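Local coordinates for alpha-ketoglutarate-dependent non-heme iron oxygenase EasH (Aspergillus japonicus, PDB 5M0T) that acts as an iron(II)- and 2-oxoglutarate-dependent oxidase in cycloclavine biosynthesis, part of ergot alkaloid metabolism, at the interface of chains A and B. Sequence-based numbering; all coordinates share one arbitrary frame. Chains: chain A/B, Alpha-ketoglutarate-dependent non-heme iron oxygenase EasH.

The interface of chains A and B. Residues chain A 113, 138, 140, 232-235, 271; chain B 113, 138, 140, 232-236, 271.
Two copies of the 232-235 segment, which follows strand 222-231, run antiparallel across a two-fold axis and form a short beta bridge between A:Phe234 and B:Phe234. The amide B:Thr235 N gives a nearly straight bond to A:Gln233 O at 2.9 Å (168° at H), and the twin bond has the chains exchanged. The donor sits above the carbonyl plane, not on a lone pair.

Each threonine adds a side-chain bond. B:Thr235 OG1 donates to A:Cys232 O at 2.7 Å, also from above the carbonyl plane. Its hydroxyl lies anti to its own carbonyl carbon (chi1 -55°), which leaves the methyl anti to the backbone N. B:Thr235 CG2, the methyl, meets the indole of A:Trp113 tip to tip, 3.5 Å from its CZ2. A:Ile271 crosses the threonine at about a right angle and brings CD1 to 3.8 Å from B:Thr235 CB.

The glutamines reach outward from the bridge. CG of B:Gln233 takes the crowded position between backbone N and carbonyl carbon (chi1 74°), and the chain is extended beyond it. The amide oxygen B:Gln233 OE1 then accepts from A:Ile140 N at 2.9 Å, in the carbonyl plane and on a lone pair. This backbone N-H belongs to the first turn of helix 139-144, so the helix start may polarise the amide. A:Ile140 crosses the glutamine chain at about a right angle.

The two phenylalanine rings lie side by side, pointing the same way. The A:Phe234 ring lies between A:Ile138 CD1, offset toward the rim of one face, and A:Gln233 CG, over the centre of the other. B:Gln233 O lies at its edge, in plane. The B:Phe234 ring is held in the same way. The structure alone does not show whether this dimer forms in solution. At the phenylalanine pair, A:Phe234 CE1 lies 3.7 Å from B:Phe234 CE1.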
# COMPACT_ATOMS: atom_id res chain seq x y z
N TRP A 113 8.92 -4.16 0.49
CA TRP A 113 9.42 -3.17 1.45
C TRP A 113 8.95 -3.49 2.88
O TRP A 113 8.19 -4.43 3.09
CB TRP A 113 9.04 -1.74 1.02
CG TRP A 113 7.58 -1.45 0.80
CD1 TRP A 113 6.49 -2.25 1.09
CD2 TRP A 113 7.04 -0.22 0.31
NE1 TRP A 113 5.32 -1.61 0.76
CE2 TRP A 113 5.63 -0.36 0.29
CE3 TRP A 113 7.61 0.99 -0.10
CZ2 TRP A 113 4.79 0.67 -0.15
CZ3 TRP A 113 6.77 2.00 -0.54
CH2 TRP A 113 5.37 1.83 -0.56
N ILE A 138 -4.31 -7.74 6.02
CA ILE A 138 -4.67 -7.25 4.69
C ILE A 138 -6.00 -7.89 4.27
O ILE A 138 -6.06 -9.11 4.12
CB ILE A 138 -3.58 -7.64 3.68
CG1 ILE A 138 -2.23 -7.04 4.07
CG2 ILE A 138 -3.99 -7.24 2.25
CD1 ILE A 138 -1.07 -7.74 3.36
N ILE A 140 -7.93 -8.27 1.46
CA ILE A 140 -7.96 -9.14 0.28
C ILE A 140 -7.29 -10.50 0.55
O ILE A 140 -7.75 -11.51 0.05
CB ILE A 140 -7.36 -8.45 -0.98
CG1 ILE A 140 -7.52 -9.31 -2.25
CG2 ILE A 140 -5.88 -8.15 -0.82
CD1 ILE A 140 -8.90 -9.84 -2.50
N CYS A 232 5.16 -4.92 -2.28
CA CYS A 232 5.06 -3.46 -2.42
C CYS A 232 3.67 -2.93 -2.81
O CYS A 232 3.38 -1.75 -2.57
CB CYS A 232 6.11 -2.93 -3.39
SG CYS A 232 5.82 -3.40 -5.11
N GLN A 233 2.83 -3.78 -3.42
CA GLN A 233 1.45 -3.40 -3.76
C GLN A 233 0.55 -3.13 -2.53
O GLN A 233 -0.48 -2.47 -2.67
CB GLN A 233 0.78 -4.45 -4.66
CG GLN A 233 0.38 -5.73 -3.94
CD GLN A 233 -0.02 -6.85 -4.90
OE1 GLN A 233 -0.84 -6.65 -5.79
NE2 GLN A 233 0.55 -8.04 -4.70
N PHE A 234 0.95 -3.63 -1.36
CA PHE A 234 0.19 -3.42 -0.11
C PHE A 234 0.79 -2.32 0.77
O PHE A 234 2.01 -2.27 1.02
CB PHE A 234 0.07 -4.71 0.71
CG PHE A 234 -0.60 -5.81 -0.04
CD1 PHE A 234 -1.93 -5.70 -0.40
CD2 PHE A 234 0.11 -6.96 -0.42
CE1 PHE A 234 -2.56 -6.73 -1.11
CE2 PHE A 234 -0.51 -7.98 -1.13
CZ PHE A 234 -1.85 -7.87 -1.47
N THR A 235 -0.10 -1.44 1.25
CA THR A 235 0.25 -0.33 2.11
C THR A 235 0.96 -0.84 3.38
O THR A 235 0.50 -1.77 4.02
CB THR A 235 -1.01 0.47 2.50
OG1 THR A 235 -1.72 0.88 1.31
CG2 THR A 235 -0.65 1.70 3.31
N ILE A 271 5.06 2.49 -8.65
CA ILE A 271 4.20 3.13 -7.67
C ILE A 271 5.03 3.77 -6.57
O ILE A 271 6.23 3.50 -6.45
CB ILE A 271 3.15 2.13 -7.10
CG1 ILE A 271 3.80 0.99 -6.31
CG2 ILE A 271 2.29 1.56 -8.22
CD1 ILE A 271 2.78 0.04 -5.72
N TRP B 113 -8.32 6.10 -0.02
CA TRP B 113 -7.53 7.32 -0.17
C TRP B 113 -7.12 7.54 -1.63
O TRP B 113 -7.41 6.70 -2.49
CB TRP B 113 -6.31 7.31 0.77
CG TRP B 113 -5.36 6.13 0.67
CD1 TRP B 113 -5.34 5.13 -0.28
CD2 TRP B 113 -4.22 5.90 1.50
NE1 TRP B 113 -4.30 4.27 -0.04
CE2 TRP B 113 -3.60 4.72 1.05
CE3 TRP B 113 -3.70 6.57 2.62
CZ2 TRP B 113 -2.46 4.20 1.67
CZ3 TRP B 113 -2.57 6.05 3.24
CH2 TRP B 113 -1.95 4.88 2.76
N ILE B 138 -2.61 -2.87 -10.19
CA ILE B 138 -2.42 -3.66 -8.98
C ILE B 138 -2.34 -5.14 -9.35
O ILE B 138 -3.32 -5.68 -9.85
CB ILE B 138 -3.61 -3.45 -8.01
CG1 ILE B 138 -3.71 -1.98 -7.59
CG2 ILE B 138 -3.48 -4.34 -6.78
CD1 ILE B 138 -5.09 -1.63 -7.05
N ILE B 140 -2.42 -8.22 -7.84
CA ILE B 140 -3.45 -9.13 -7.33
C ILE B 140 -4.81 -8.94 -8.04
O ILE B 140 -5.50 -9.90 -8.28
CB ILE B 140 -3.58 -9.06 -5.79
CG1 ILE B 140 -4.54 -10.13 -5.24
CG2 ILE B 140 -4.09 -7.71 -5.33
CD1 ILE B 140 -4.28 -11.55 -5.73
N CYS B 232 -7.73 1.48 0.76
CA CYS B 232 -6.56 1.84 1.56
C CYS B 232 -5.51 0.73 1.73
O CYS B 232 -4.34 1.03 2.02
CB CYS B 232 -6.96 2.37 2.94
SG CYS B 232 -7.69 1.12 4.02
N GLN B 233 -5.91 -0.53 1.57
CA GLN B 233 -4.98 -1.67 1.64
C GLN B 233 -3.93 -1.68 0.51
O GLN B 233 -2.90 -2.33 0.66
CB GLN B 233 -5.72 -3.00 1.66
CG GLN B 233 -6.32 -3.42 0.33
CD GLN B 233 -7.28 -4.60 0.44
OE1 GLN B 233 -6.92 -5.64 0.98
NE2 GLN B 233 -8.48 -4.45 -0.12
N PHE B 234 -4.20 -0.97 -0.60
CA PHE B 234 -3.29 -0.87 -1.73
C PHE B 234 -2.46 0.42 -1.75
O PHE B 234 -2.99 1.54 -1.57
CB PHE B 234 -4.03 -1.02 -3.06
CG PHE B 234 -4.76 -2.31 -3.19
CD1 PHE B 234 -4.07 -3.52 -3.23
CD2 PHE B 234 -6.16 -2.34 -3.24
CE1 PHE B 234 -4.76 -4.72 -3.34
CE2 PHE B 234 -6.85 -3.55 -3.34
CZ PHE B 234 -6.14 -4.74 -3.39
N THR B 235 -1.16 0.25 -1.98
CA THR B 235 -0.21 1.34 -2.03
C THR B 235 -0.61 2.37 -3.10
O THR B 235 -0.93 1.99 -4.23
CB THR B 235 1.21 0.81 -2.31
OG1 THR B 235 1.55 -0.18 -1.32
CG2 THR B 235 2.24 1.94 -2.26
N PRO B 236 -0.62 3.66 -2.75
CA PRO B 236 -0.85 4.70 -3.74
C PRO B 236 0.22 4.80 -4.85
O PRO B 236 1.40 4.60 -4.59
CB PRO B 236 -0.84 5.98 -2.91
CG PRO B 236 -1.25 5.56 -1.54
CD PRO B 236 -0.63 4.21 -1.38
N ILE B 271 -3.65 0.83 9.61
CA ILE B 271 -2.40 0.86 8.86
C ILE B 271 -2.00 2.29 8.54
O ILE B 271 -2.83 3.21 8.65
CB ILE B 271 -2.47 -0.03 7.59
CG1 ILE B 271 -3.49 0.48 6.58
CG2 ILE B 271 -2.80 -1.48 7.96
CD1 ILE B 271 -3.54 -0.36 5.32